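Local coordinates for protein cellulase (Bacteroides salanitronis, PDB 6WQY) that probably hydrolyses beta-1,4-glucosidic linkages within cellulose and related polysaccharides, acting as a broad-specificity endoglucanase through its glycoside hydrolase family 5 catalytic domain, at residues A[251-255]-A[286-291]; A[257-261]-A[311-315]; A[268-272]-A[282-287]; A[321-325]-A[370-374]. One frame throughout, in Å; residues are numbered along the deposited sequence. Where two conformers were deposited one is given.

Contact 1: residues A[251-255]-A[286-291]; sequences HFYDP and NVTGQF
The ring of F252 overlaps one flank of helix 284-299, touching V287, Q290 and F291, with its edge near N286. Its chi1 is t (chi2 80°) and its CA-to-CB bond points toward the helix. F291, chi1 m, turns its ring edge onto one face of F252: an edge-to-face pair with centroids 4.8 Å apart, planes at 65° and F252 CG 3.7 Å from F291 CE1. F252 CZ also lies 4.1 Å from V287 CG2. After strand 246-251 the chain is extended at F252 (-146/108), kinks at Y253 (-123/11), and reaches a cis peptide before P255, the N-cap of helix 256-259, by way of D254 (-64/135). In this TIM barrel these residues start the loop following the sixth strand, and 286-291 belong to helix 284-299, which ends the long connection after that strand; I228 and I307 extend the apolar core. The backbones come closest at D254 and V287, CA atoms 7.7 Å apart. D254, chi1 m, accepts a hydrogen bond at OD2 from N286 ND2 (3.1 Å, 163°; N286 chi1 t). Water 1 joins D254 O to N286 ND2, and water 2 joins D254 OD2 to Q290 NE2, each leg 2.9 Å; Q290 OE1 is held by K293.

Contact 2: residues A[257-261]-A[311-315]; sequences DYTEN and GCVHR
The guanidinium of R315 is sandwiched between a tyrosine ring and an asparagine side chain: it lies flat on Y258, centres 4.5 Å apart and planes at 26°, with N261 CB over its opposite face. R315 (chi1 -87°, chi2 p, then t) donates from NH2 to Y258 O (2.8 Å, 160°), while NH1 bonds to V313 O at 3.1 Å and only weakly to Y258 O at 3.3 Å. Residues 257-259 are helical, and N261 leaves the helix with positive phi (61/42). The partner is the start of the loop after strand 305-310, so two neighbouring loops of the TIM barrel, following its sixth and seventh strands, meet here. G311 adopts 151/-173, angles that call for glycine, and C312 and V313 run extended. T259 and C312 lie side by side, CA atoms 4.2 Å apart; T259 O receives V313 N at 2.8 Å. C312 SG, chi1 t, sits obliquely beside the Y258 ring, 4.2 Å from its centroid. Water 3 joins N261 OD1 (3.2 Å) to R315 NE (2.9 Å), while N261 ND2 bonds N264 OD1.

Contact 3: residues A[268-272]-A[282-287]; sequences QWGHT and GDEDNV
This is a largely buried loop-to-helix contact in which residues 268-272, part of the long excursion after strand 246-251, bind the N-terminal end of helix 284-299. Three hydrogen bonds fall in order along both segments: W269 NE1 to G282 O (2.8 Å), G270 N to D283 OD1 (2.9 Å) and H271 N to E284 OE2 (3.0 Å, 159°). The CA atoms are nearest at G270 and D283, 4.9 Å apart. D283 occupies the N-cap position, yet its side chain (chi1 m) makes no capping bond; besides G270 it has a salt bridge to K278. At 90/-171, G270 has angles that call for glycine, and a CB there would also clash with E284 OE2. W269 is extended (-153/147, chi1 t), its indole edge 4.0 Å from V287 CG2 (W269 CZ2) and D283 OD1 over one face. E284 (chi1 m, chi2 p) passes CG over the H271 ring as a CH-pi contact, 4.2 Å from its centroid, and OE2 also bonds Y326 OH. Rings of Y258, Y326 and Y327 gather round W269. Folding an irregular loop back onto the first turn of the helix it precedes closes the sixth beta-alpha connection of this TIM barrel.

Contact 4: residues A[321-325]-A[370-374]; sequences ESFRL and NAQEV
Two neighbouring outer helices of the TIM barrel, those after its seventh and eighth strands, meet where 321-325 of helix 318-337 faces the start of helix 371-383. The backbones draw together along the segments, from 9.6 Å between the CA atoms of E321 and N370 to 6.0 Å between those of L325 and V374. Apolar contact fills the close end: L325 (chi1 -81°, chi2 p) brings CD1 to 4.0 Å from V374 CG2, and its CD2 lies 4.0 Å from E373 CB. V374 CG2 (chi1 t) also covers one face of the R324 guanidinium, 3.6 Å from NH1. Polar contact occupies the wider end. E321 (t, p) accepts N370 ND2 at OE2 (2.9 Å, 162°), and the same OE2 forms a salt bridge with R324 NH1 at 2.9 Å inside the helix; its carboxylate also receives R315 N and H314 ND1. N370 is the N-cap residue, but its side chain (chi1 p) is committed across the interface instead of capping. Water 4 closes the ring, accepting from R324 NH1 (2.8 Å) and donating to N370 OD1 (2.7 Å).

Contacts 1, 2 and 3 are buried; contact 4, helix against helix, is only partly so. Contacts 1 and 3 share helix 284-299 and its residues N286 and V287; P255 of the former packs against W269 and G282 of the latter. Contact 1, nearest the chain's centre, has an aromatic pair at its heart, whereas contact 3 depends mainly on backbone amides meeting carboxylates, with an indole N-H bonding a backbone carbonyl. Contact 2 joins the loops of two barrel strands through a stacked arginine; Y258 brings it against W269 of contact 3, and Y253 O bonds T259 OG1 to tie it to contact 1. Contact 4 mixes a charged network with leucine-valine packing; E321 connects it to R315 and H314 of contact 2.

Contact 1: residues A[251-255]-A[286-291]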
loop_
_atom_site.group_PDB
_atom_site.type_symbol
_atom_site.label_atom_id
_atom_site.label_comp_id
_atom_site.label_asym_id
_atom_site.label_seq_id
_atom_site.Cartn_x
_atom_site.Cartn_y
_atom_site.Cartn_z
ATOM N N HIS A 251 -2.078 4.111 -5.299
ATOM C CA HIS A 251 -1.397 5.053 -4.412
ATOM C C HIS A 251 -1.788 6.464 -4.823
ATOM O O HIS A 251 -2.059 6.726 -6.001
ATOM C CB HIS A 251 0.131 4.889 -4.463
ATOM C CG HIS A 251 0.604 3.559 -3.958
ATOM N ND1 HIS A 251 1.918 3.149 -4.016
ATOM C CD2 HIS A 251 -0.069 2.547 -3.366
ATOM C CE1 HIS A 251 2.032 1.939 -3.485
ATOM N NE2 HIS A 251 0.840 1.544 -3.083
ATOM N N PHE A 252 -1.820 7.381 -3.851
ATOM C CA PHE A 252 -2.299 8.732 -4.118
ATOM C C PHE A 252 -1.527 9.736 -3.279
ATOM O O PHE A 252 -1.764 9.842 -2.072
ATOM C CB PHE A 252 -3.796 8.872 -3.836
ATOM C CG PHE A 252 -4.335 10.238 -4.146
ATOM C CD1 PHE A 252 -4.644 10.594 -5.453
ATOM C CD2 PHE A 252 -4.522 11.180 -3.144
ATOM C CE1 PHE A 252 -5.142 11.848 -5.744
ATOM C CE2 PHE A 252 -5.016 12.433 -3.435
ATOM C CZ PHE A 252 -5.322 12.764 -4.732
ATOM N N TYR A 253 -0.661 10.497 -3.935
ATOM C CA TYR A 253 0.123 11.545 -3.299
ATOM C C TYR A 253 -0.111 12.903 -3.958
ATOM O O TYR A 253 0.620 13.867 -3.674
ATOM C CB TYR A 253 1.604 11.215 -3.361
ATOM C CG TYR A 253 2.067 10.046 -2.519
ATOM C CD1 TYR A 253 2.235 10.201 -1.151
ATOM C CD2 TYR A 253 2.384 8.819 -3.091
ATOM C CE1 TYR A 253 2.724 9.172 -0.373
ATOM C CE2 TYR A 253 2.855 7.776 -2.312
ATOM C CZ TYR A 253 3.033 7.959 -0.953
ATOM O OH TYR A 253 3.579 6.998 -0.137
ATOM N N ASP A 254 -1.109 13.023 -4.825
ATOM C CA ASP A 254 -1.224 14.235 -5.621
ATOM C C ASP A 254 -1.482 15.446 -4.726
ATOM O O ASP A 254 -2.361 15.385 -3.860
ATOM C CB ASP A 254 -2.400 14.149 -6.597
ATOM C CG ASP A 254 -2.237 13.103 -7.674
ATOM O OD1 ASP A 254 -1.151 12.484 -7.799
ATOM O OD2 ASP A 254 -3.238 12.927 -8.444
ATOM N N PRO A 255 -0.799 16.580 -4.942
ATOM C CA PRO A 255 0.334 16.798 -5.853
ATOM C C PRO A 255 1.633 16.495 -5.109
ATOM O O PRO A 255 1.876 17.093 -4.042
ATOM C CB PRO A 255 0.213 18.280 -6.209
ATOM C CG PRO A 255 -0.433 18.907 -4.998
ATOM C CD PRO A 255 -1.175 17.826 -4.247
ATOM N N ASN A 286 -9.039 17.881 -7.719
ATOM C CA ASN A 286 -8.272 16.723 -8.157
ATOM C C ASN A 286 -8.512 15.525 -7.243
ATOM O O ASN A 286 -8.594 14.383 -7.715
ATOM C CB ASN A 286 -6.782 17.039 -8.239
ATOM C CG ASN A 286 -5.988 15.878 -8.798
ATOM O OD1 ASN A 286 -6.118 15.550 -9.987
ATOM N ND2 ASN A 286 -5.190 15.237 -7.961
ATOM N N VAL A 287 -8.603 15.756 -5.933
ATOM C CA VAL A 287 -8.877 14.656 -5.016
ATOM C C VAL A 287 -10.201 13.992 -5.368
ATOM O O VAL A 287 -10.286 12.771 -5.563
ATOM C CB VAL A 287 -8.885 15.153 -3.560
ATOM C CG1 VAL A 287 -9.192 13.985 -2.622
ATOM C CG2 VAL A 287 -7.581 15.814 -3.180
ATOM N N THR A 288 -11.266 14.785 -5.436
ATOM C CA THR A 288 -12.572 14.197 -5.720
ATOM C C THR A 288 -12.658 13.699 -7.157
ATOM O O THR A 288 -13.287 12.663 -7.419
ATOM C CB THR A 288 -13.702 15.179 -5.409
ATOM O OG1 THR A 288 -13.494 16.379 -6.142
ATOM C CG2 THR A 288 -13.746 15.498 -3.926
ATOM N N GLY A 289 -12.020 14.395 -8.101
ATOM C CA GLY A 289 -12.053 13.934 -9.475
ATOM C C GLY A 289 -11.369 12.596 -9.667
ATOM O O GLY A 289 -11.861 11.721 -10.389
ATOM N N GLN A 290 -10.207 12.420 -9.041
ATOM C CA GLN A 290 -9.491 11.156 -9.153
ATOM C C GLN A 290 -10.223 10.051 -8.414
ATOM O O GLN A 290 -10.321 8.922 -8.914
ATOM C CB GLN A 290 -8.068 11.321 -8.633
ATOM C CG GLN A 290 -7.213 12.238 -9.483
ATOM C CD GLN A 290 -7.133 11.755 -10.914
ATOM O OE1 GLN A 290 -7.895 12.198 -11.769
ATOM N NE2 GLN A 290 -6.213 10.836 -11.178
ATOM N N PHE A 291 -10.714 10.333 -7.207
ATOM C CA PHE A 291 -11.412 9.283 -6.472
ATOM C C PHE A 291 -12.733 8.925 -7.160
ATOM O O PHE A 291 -13.175 7.765 -7.082
ATOM C CB PHE A 291 -11.623 9.669 -5.007
ATOM C CG PHE A 291 -10.358 9.747 -4.185
ATOM C CD1 PHE A 291 -9.106 9.535 -4.723
ATOM C CD2 PHE A 291 -10.446 10.041 -2.835
ATOM C CE1 PHE A 291 -7.964 9.632 -3.931
ATOM C CE2 PHE A 291 -9.319 10.147 -2.044
ATOM C CZ PHE A 291 -8.083 9.944 -2.588
HETATM O O HOH W 1 -4.813 16.141 -5.210
HETATM O O HOH W 2 -4.404 10.342 -8.966
#

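Contact 2: residues A[257-261]-A[311-315]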
loop_
_atom_site.group_PDB
_atom_site.type_symbol
_atom_site.label_atom_id
_atom_site.label_comp_id
_atom_site.label_asym_id
_atom_site.label_seq_id
_atom_site.Cartn_x
_atom_site.Cartn_y
_atom_site.Cartn_z
ATOM N N ASP A 257 4.663 17.323 -5.426
ATOM C CA ASP A 257 5.539 18.436 -5.083
ATOM C C ASP A 257 5.159 19.047 -3.741
ATOM O O ASP A 257 6.038 19.517 -3.008
ATOM C CB ASP A 257 5.502 19.507 -6.178
ATOM C CG ASP A 257 6.280 19.105 -7.421
ATOM O OD1 ASP A 257 6.924 18.030 -7.418
ATOM O OD2 ASP A 257 6.238 19.867 -8.412
ATOM N N TYR A 258 3.868 19.060 -3.413
ATOM C CA TYR A 258 3.408 19.551 -2.114
ATOM C C TYR A 258 3.550 18.480 -1.026
ATOM O O TYR A 258 4.097 18.735 0.058
ATOM C CB TYR A 258 1.948 20.039 -2.202
ATOM C CG TYR A 258 1.390 20.346 -0.826
ATOM C CD1 TYR A 258 1.890 21.403 -0.083
ATOM C CD2 TYR A 258 0.404 19.556 -0.251
ATOM C CE1 TYR A 258 1.432 21.658 1.190
ATOM C CE2 TYR A 258 -0.074 19.817 1.023
ATOM C CZ TYR A 258 0.454 20.866 1.745
ATOM O OH TYR A 258 -0.006 21.109 3.018
ATOM N N THR A 259 3.075 17.265 -1.293
ATOM C CA THR A 259 2.984 16.290 -0.212
ATOM C C THR A 259 4.349 15.801 0.246
ATOM O O THR A 259 4.501 15.481 1.429
ATOM C CB THR A 259 2.074 15.124 -0.600
ATOM O OG1 THR A 259 2.584 14.526 -1.795
ATOM C CG2 THR A 259 0.641 15.583 -0.803
ATOM N N GLU A 260 5.343 15.723 -0.639
ATOM C CA GLU A 260 6.686 15.349 -0.225
ATOM C C GLU A 260 7.620 16.552 -0.089
ATOM O O GLU A 260 8.708 16.413 0.476
ATOM C CB GLU A 260 7.292 14.310 -1.177
ATOM C CG GLU A 260 8.598 13.733 -0.655
ATOM C CD GLU A 260 8.947 12.392 -1.255
ATOM O OE1 GLU A 260 8.754 12.226 -2.463
ATOM O OE2 GLU A 260 9.412 11.504 -0.509
ATOM N N ASN A 261 7.231 17.716 -0.591
ATOM C CA ASN A 261 7.951 18.967 -0.325
ATOM C C ASN A 261 9.391 18.932 -0.839
ATOM O O ASN A 261 10.308 19.420 -0.177
ATOM C CB ASN A 261 7.920 19.313 1.168
ATOM C CG ASN A 261 8.351 20.742 1.452
ATOM O OD1 ASN A 261 8.065 21.652 0.678
ATOM N ND2 ASN A 261 9.047 20.942 2.572
ATOM N N GLY A 311 -0.402 10.542 1.929
ATOM C CA GLY A 311 0.144 11.263 3.061
ATOM C C GLY A 311 0.677 12.627 2.670
ATOM O O GLY A 311 0.513 13.085 1.541
ATOM N N CYS A 312 1.331 13.275 3.641
ATOM C CA CYS A 312 1.868 14.616 3.454
ATOM C C CYS A 312 2.866 14.856 4.574
ATOM O O CYS A 312 2.560 14.560 5.734
ATOM C CB CYS A 312 0.741 15.661 3.528
ATOM S SG CYS A 312 1.228 17.331 3.125
ATOM N N VAL A 313 4.035 15.413 4.238
ATOM C CA VAL A 313 5.087 15.604 5.228
ATOM C C VAL A 313 4.775 16.781 6.156
ATOM O O VAL A 313 4.037 17.715 5.834
ATOM C CB VAL A 313 6.482 15.755 4.593
ATOM C CG1 VAL A 313 6.853 14.503 3.822
ATOM C CG2 VAL A 313 6.570 17.006 3.719
ATOM N N HIS A 314 5.382 16.725 7.333
ATOM C CA HIS A 314 5.267 17.722 8.390
ATOM C C HIS A 314 5.949 19.026 8.018
ATOM O O HIS A 314 7.000 19.050 7.369
ATOM C CB HIS A 314 5.912 17.136 9.651
ATOM C CG HIS A 314 6.021 18.064 10.819
ATOM N ND1 HIS A 314 4.928 18.567 11.496
ATOM C CD2 HIS A 314 7.110 18.515 11.481
ATOM C CE1 HIS A 314 5.346 19.312 12.506
ATOM N NE2 HIS A 314 6.667 19.295 12.521
ATOM N N ARG A 315 5.343 20.120 8.464
ATOM C CA ARG A 315 5.944 21.446 8.414
ATOM C C ARG A 315 6.103 21.976 9.837
ATOM O O ARG A 315 5.159 21.925 10.631
ATOM C CB ARG A 315 5.089 22.418 7.596
ATOM C CG ARG A 315 5.395 22.407 6.095
ATOM C CD ARG A 315 4.896 21.177 5.351
ATOM N NE ARG A 315 5.048 21.401 3.917
ATOM C CZ ARG A 315 4.613 20.578 2.969
ATOM N NH1 ARG A 315 4.022 19.428 3.281
ATOM N NH2 ARG A 315 4.795 20.904 1.696
HETATM O O HOH W 3 6.641 23.532 2.846
#

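Contact 3: residues A[268-272]-A[282-287]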
loop_
_atom_site.group_PDB
_atom_site.type_symbol
_atom_site.label_atom_id
_atom_site.label_comp_id
_atom_site.label_asym_id
_atom_site.label_seq_id
_atom_site.Cartn_x
_atom_site.Cartn_y
_atom_site.Cartn_z
ATOM N N GLN A 268 1.615 25.570 1.050
ATOM C CA GLN A 268 0.167 25.694 1.215
ATOM C C GLN A 268 -0.548 24.897 0.131
ATOM O O GLN A 268 0.046 24.515 -0.883
ATOM C CB GLN A 268 -0.265 27.169 1.200
ATOM C CG GLN A 268 0.515 27.993 2.206
ATOM C CD GLN A 268 -0.024 29.404 2.402
ATOM O OE1 GLN A 268 -0.940 29.851 1.701
ATOM N NE2 GLN A 268 0.553 30.111 3.356
ATOM N N TRP A 269 -1.831 24.620 0.371
ATOM C CA TRP A 269 -2.618 23.754 -0.492
ATOM C C TRP A 269 -4.089 24.124 -0.393
ATOM O O TRP A 269 -4.566 24.546 0.661
ATOM C CB TRP A 269 -2.448 22.279 -0.074
ATOM C CG TRP A 269 -3.174 21.318 -0.940
ATOM C CD1 TRP A 269 -2.716 20.785 -2.110
ATOM C CD2 TRP A 269 -4.483 20.762 -0.722
ATOM N NE1 TRP A 269 -3.664 19.945 -2.640
ATOM C CE2 TRP A 269 -4.758 19.916 -1.818
ATOM C CE3 TRP A 269 -5.443 20.885 0.289
ATOM C CZ2 TRP A 269 -5.944 19.192 -1.928
ATOM C CZ3 TRP A 269 -6.617 20.168 0.169
ATOM C CH2 TRP A 269 -6.853 19.327 -0.926
ATOM N N GLY A 270 -4.806 23.958 -1.496
ATOM C CA GLY A 270 -6.246 24.096 -1.494
ATOM C C GLY A 270 -6.733 25.500 -1.785
ATOM O O GLY A 270 -5.974 26.406 -2.126
ATOM N N HIS A 271 -8.043 25.682 -1.605
ATOM C CA HIS A 271 -8.702 26.903 -2.057
ATOM C C HIS A 271 -8.133 28.154 -1.405
ATOM O O HIS A 271 -8.163 29.231 -2.015
ATOM C CB HIS A 271 -10.199 26.916 -1.700
ATOM C CG HIS A 271 -10.997 25.788 -2.266
ATOM N ND1 HIS A 271 -10.892 25.372 -3.574
ATOM C CD2 HIS A 271 -11.957 25.017 -1.700
ATOM C CE1 HIS A 271 -11.736 24.376 -3.783
ATOM N NE2 HIS A 271 -12.392 24.140 -2.663
ATOM N N THR A 272 -7.698 28.067 -0.153
ATOM C CA THR A 272 -7.268 29.261 0.565
ATOM C C THR A 272 -5.780 29.544 0.408
ATOM O O THR A 272 -5.303 30.566 0.910
ATOM C CB THR A 272 -7.616 29.195 2.064
ATOM O OG1 THR A 272 -6.658 28.386 2.754
ATOM C CG2 THR A 272 -9.016 28.658 2.275
ATOM N N GLY A 282 -3.646 20.094 -8.498
ATOM C CA GLY A 282 -3.795 19.078 -7.473
ATOM C C GLY A 282 -4.557 19.480 -6.230
ATOM O O GLY A 282 -4.330 18.895 -5.166
ATOM N N ASP A 283 -5.454 20.456 -6.337
ATOM C CA ASP A 283 -6.256 20.902 -5.196
ATOM C C ASP A 283 -7.480 20.020 -4.998
ATOM O O ASP A 283 -7.492 18.867 -5.449
ATOM C CB ASP A 283 -6.548 22.398 -5.356
ATOM C CG ASP A 283 -5.270 23.223 -5.272
ATOM O OD1 ASP A 283 -4.521 23.062 -4.289
ATOM O OD2 ASP A 283 -5.024 24.027 -6.201
ATOM N N GLU A 284 -8.487 20.527 -4.290
ATOM C CA GLU A 284 -9.594 19.689 -3.845
ATOM C C GLU A 284 -10.279 18.966 -4.993
ATOM O O GLU A 284 -10.683 17.803 -4.844
ATOM C CB GLU A 284 -10.630 20.557 -3.115
ATOM C CG GLU A 284 -10.177 21.137 -1.775
ATOM C CD GLU A 284 -9.434 22.462 -1.863
ATOM O OE1 GLU A 284 -8.920 22.829 -2.950
ATOM O OE2 GLU A 284 -9.376 23.165 -0.810
ATOM N N ASP A 285 -10.450 19.651 -6.131
ATOM C CA ASP A 285 -11.146 19.060 -7.267
ATOM C C ASP A 285 -10.368 17.896 -7.865
ATOM O O ASP A 285 -10.967 17.007 -8.489
ATOM C CB ASP A 285 -11.419 20.122 -8.331
ATOM C CG ASP A 285 -10.157 20.819 -8.804
ATOM O OD1 ASP A 285 -9.362 21.261 -7.949
ATOM O OD2 ASP A 285 -9.965 20.932 -10.035
ATOM N N ASN A 286 -9.039 17.881 -7.719
ATOM C CA ASN A 286 -8.272 16.723 -8.157
ATOM C C ASN A 286 -8.512 15.525 -7.243
ATOM O O ASN A 286 -8.594 14.383 -7.715
ATOM C CB ASN A 286 -6.782 17.039 -8.239
ATOM C CG ASN A 286 -5.988 15.878 -8.798
ATOM O OD1 ASN A 286 -6.118 15.550 -9.987
ATOM N ND2 ASN A 286 -5.190 15.237 -7.961
ATOM N N VAL A 287 -8.603 15.756 -5.933
ATOM C CA VAL A 287 -8.877 14.656 -5.016
ATOM C C VAL A 287 -10.201 13.992 -5.368
ATOM O O VAL A 287 -10.286 12.771 -5.563
ATOM C CB VAL A 287 -8.885 15.153 -3.560
ATOM C CG1 VAL A 287 -9.192 13.985 -2.622
ATOM C CG2 VAL A 287 -7.581 15.814 -3.180
#

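Contact 4: residues A[321-325]-A[370-374]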
loop_
_atom_site.group_PDB
_atom_site.type_symbol
_atom_site.label_atom_id
_atom_site.label_comp_id
_atom_site.label_asym_id
_atom_site.label_seq_id
_atom_site.Cartn_x
_atom_site.Cartn_y
_atom_site.Cartn_z
ATOM N N GLU A 321 1.685 24.142 8.656
ATOM C CA GLU A 321 1.185 22.868 9.174
ATOM C C GLU A 321 -0.340 22.812 9.128
ATOM O O GLU A 321 -0.918 21.738 8.936
ATOM C CB GLU A 321 1.731 22.624 10.579
ATOM C CG GLU A 321 1.448 21.230 11.138
ATOM C CD GLU A 321 2.200 20.101 10.439
ATOM O OE1 GLU A 321 2.751 20.293 9.329
ATOM O OE2 GLU A 321 2.215 18.972 10.997
ATOM N N SER A 322 -1.010 23.953 9.308
ATOM C CA SER A 322 -2.462 23.977 9.192
ATOM C C SER A 322 -2.907 23.411 7.848
ATOM O O SER A 322 -3.864 22.636 7.774
ATOM C CB SER A 322 -2.976 25.410 9.339
ATOM O OG SER A 322 -2.459 26.024 10.504
ATOM N N PHE A 323 -2.222 23.801 6.772
ATOM C CA PHE A 323 -2.569 23.315 5.444
ATOM C C PHE A 323 -2.338 21.819 5.307
ATOM O O PHE A 323 -3.099 21.139 4.611
ATOM C CB PHE A 323 -1.774 24.083 4.390
ATOM C CG PHE A 323 -2.237 25.494 4.196
ATOM C CD1 PHE A 323 -3.276 25.783 3.321
ATOM C CD2 PHE A 323 -1.649 26.524 4.896
ATOM C CE1 PHE A 323 -3.705 27.069 3.137
ATOM C CE2 PHE A 323 -2.081 27.822 4.719
ATOM C CZ PHE A 323 -3.112 28.087 3.836
ATOM N N ARG A 324 -1.277 21.295 5.934
ATOM C CA ARG A 324 -1.022 19.860 5.896
ATOM C C ARG A 324 -2.157 19.084 6.556
ATOM O O ARG A 324 -2.619 18.060 6.036
ATOM C CB ARG A 324 0.295 19.540 6.601
ATOM C CG ARG A 324 0.584 18.055 6.667
ATOM C CD ARG A 324 1.307 17.657 7.917
ATOM N NE ARG A 324 1.731 16.263 7.890
ATOM C CZ ARG A 324 2.345 15.659 8.904
ATOM N NH1 ARG A 324 2.581 16.308 10.029
ATOM N NH2 ARG A 324 2.713 14.393 8.781
ATOM N N LEU A 325 -2.610 19.546 7.723
ATOM C CA LEU A 325 -3.700 18.858 8.404
ATOM C C LEU A 325 -4.979 18.947 7.595
ATOM O O LEU A 325 -5.739 17.981 7.515
ATOM C CB LEU A 325 -3.887 19.387 9.821
ATOM C CG LEU A 325 -2.912 18.793 10.829
ATOM C CD1 LEU A 325 -1.481 19.234 10.602
ATOM C CD2 LEU A 325 -3.347 19.119 12.252
ATOM N N ASN A 370 3.591 16.738 16.572
ATOM C CA ASN A 370 2.148 16.919 16.649
ATOM C C ASN A 370 1.385 15.755 16.036
ATOM O O ASN A 370 0.277 15.946 15.510
ATOM C CB ASN A 370 1.748 18.228 15.962
ATOM C CG ASN A 370 2.068 18.222 14.482
ATOM O OD1 ASN A 370 3.070 17.632 14.062
ATOM N ND2 ASN A 370 1.220 18.847 13.676
ATOM N N ALA A 371 1.934 14.547 16.099
ATOM C CA ALA A 371 1.275 13.410 15.481
ATOM C C ALA A 371 -0.150 13.226 15.979
ATOM O O ALA A 371 -1.018 12.820 15.207
ATOM C CB ALA A 371 2.066 12.126 15.735
ATOM N N GLN A 372 -0.414 13.490 17.261
ATOM C CA GLN A 372 -1.766 13.288 17.775
ATOM C C GLN A 372 -2.780 14.095 16.974
ATOM O O GLN A 372 -3.871 13.605 16.645
ATOM C CB GLN A 372 -1.843 13.673 19.250
ATOM C CG GLN A 372 -3.217 13.433 19.863
ATOM C CD GLN A 372 -3.533 11.958 19.982
ATOM O OE1 GLN A 372 -2.915 11.249 20.786
ATOM N NE2 GLN A 372 -4.469 11.475 19.182
ATOM N N GLU A 373 -2.440 15.343 16.653
ATOM C CA GLU A 373 -3.363 16.202 15.922
ATOM C C GLU A 373 -3.561 15.703 14.497
ATOM O O GLU A 373 -4.674 15.789 13.952
ATOM C CB GLU A 373 -2.831 17.633 15.934
ATOM C CG GLU A 373 -2.984 18.355 17.277
ATOM C CD GLU A 373 -2.110 17.818 18.409
ATOM O OE1 GLU A 373 -0.985 17.350 18.142
ATOM O OE2 GLU A 373 -2.547 17.876 19.580
ATOM N N VAL A 374 -2.496 15.190 13.884
ATOM C CA VAL A 374 -2.592 14.631 12.544
ATOM C C VAL A 374 -3.485 13.395 12.541
ATOM O O VAL A 374 -4.370 13.238 11.687
ATOM C CB VAL A 374 -1.187 14.306 12.015
ATOM C CG1 VAL A 374 -1.283 13.604 10.664
ATOM C CG2 VAL A 374 -0.353 15.572 11.892
HETATM O O HOH W 4 3.455 15.418 12.521
#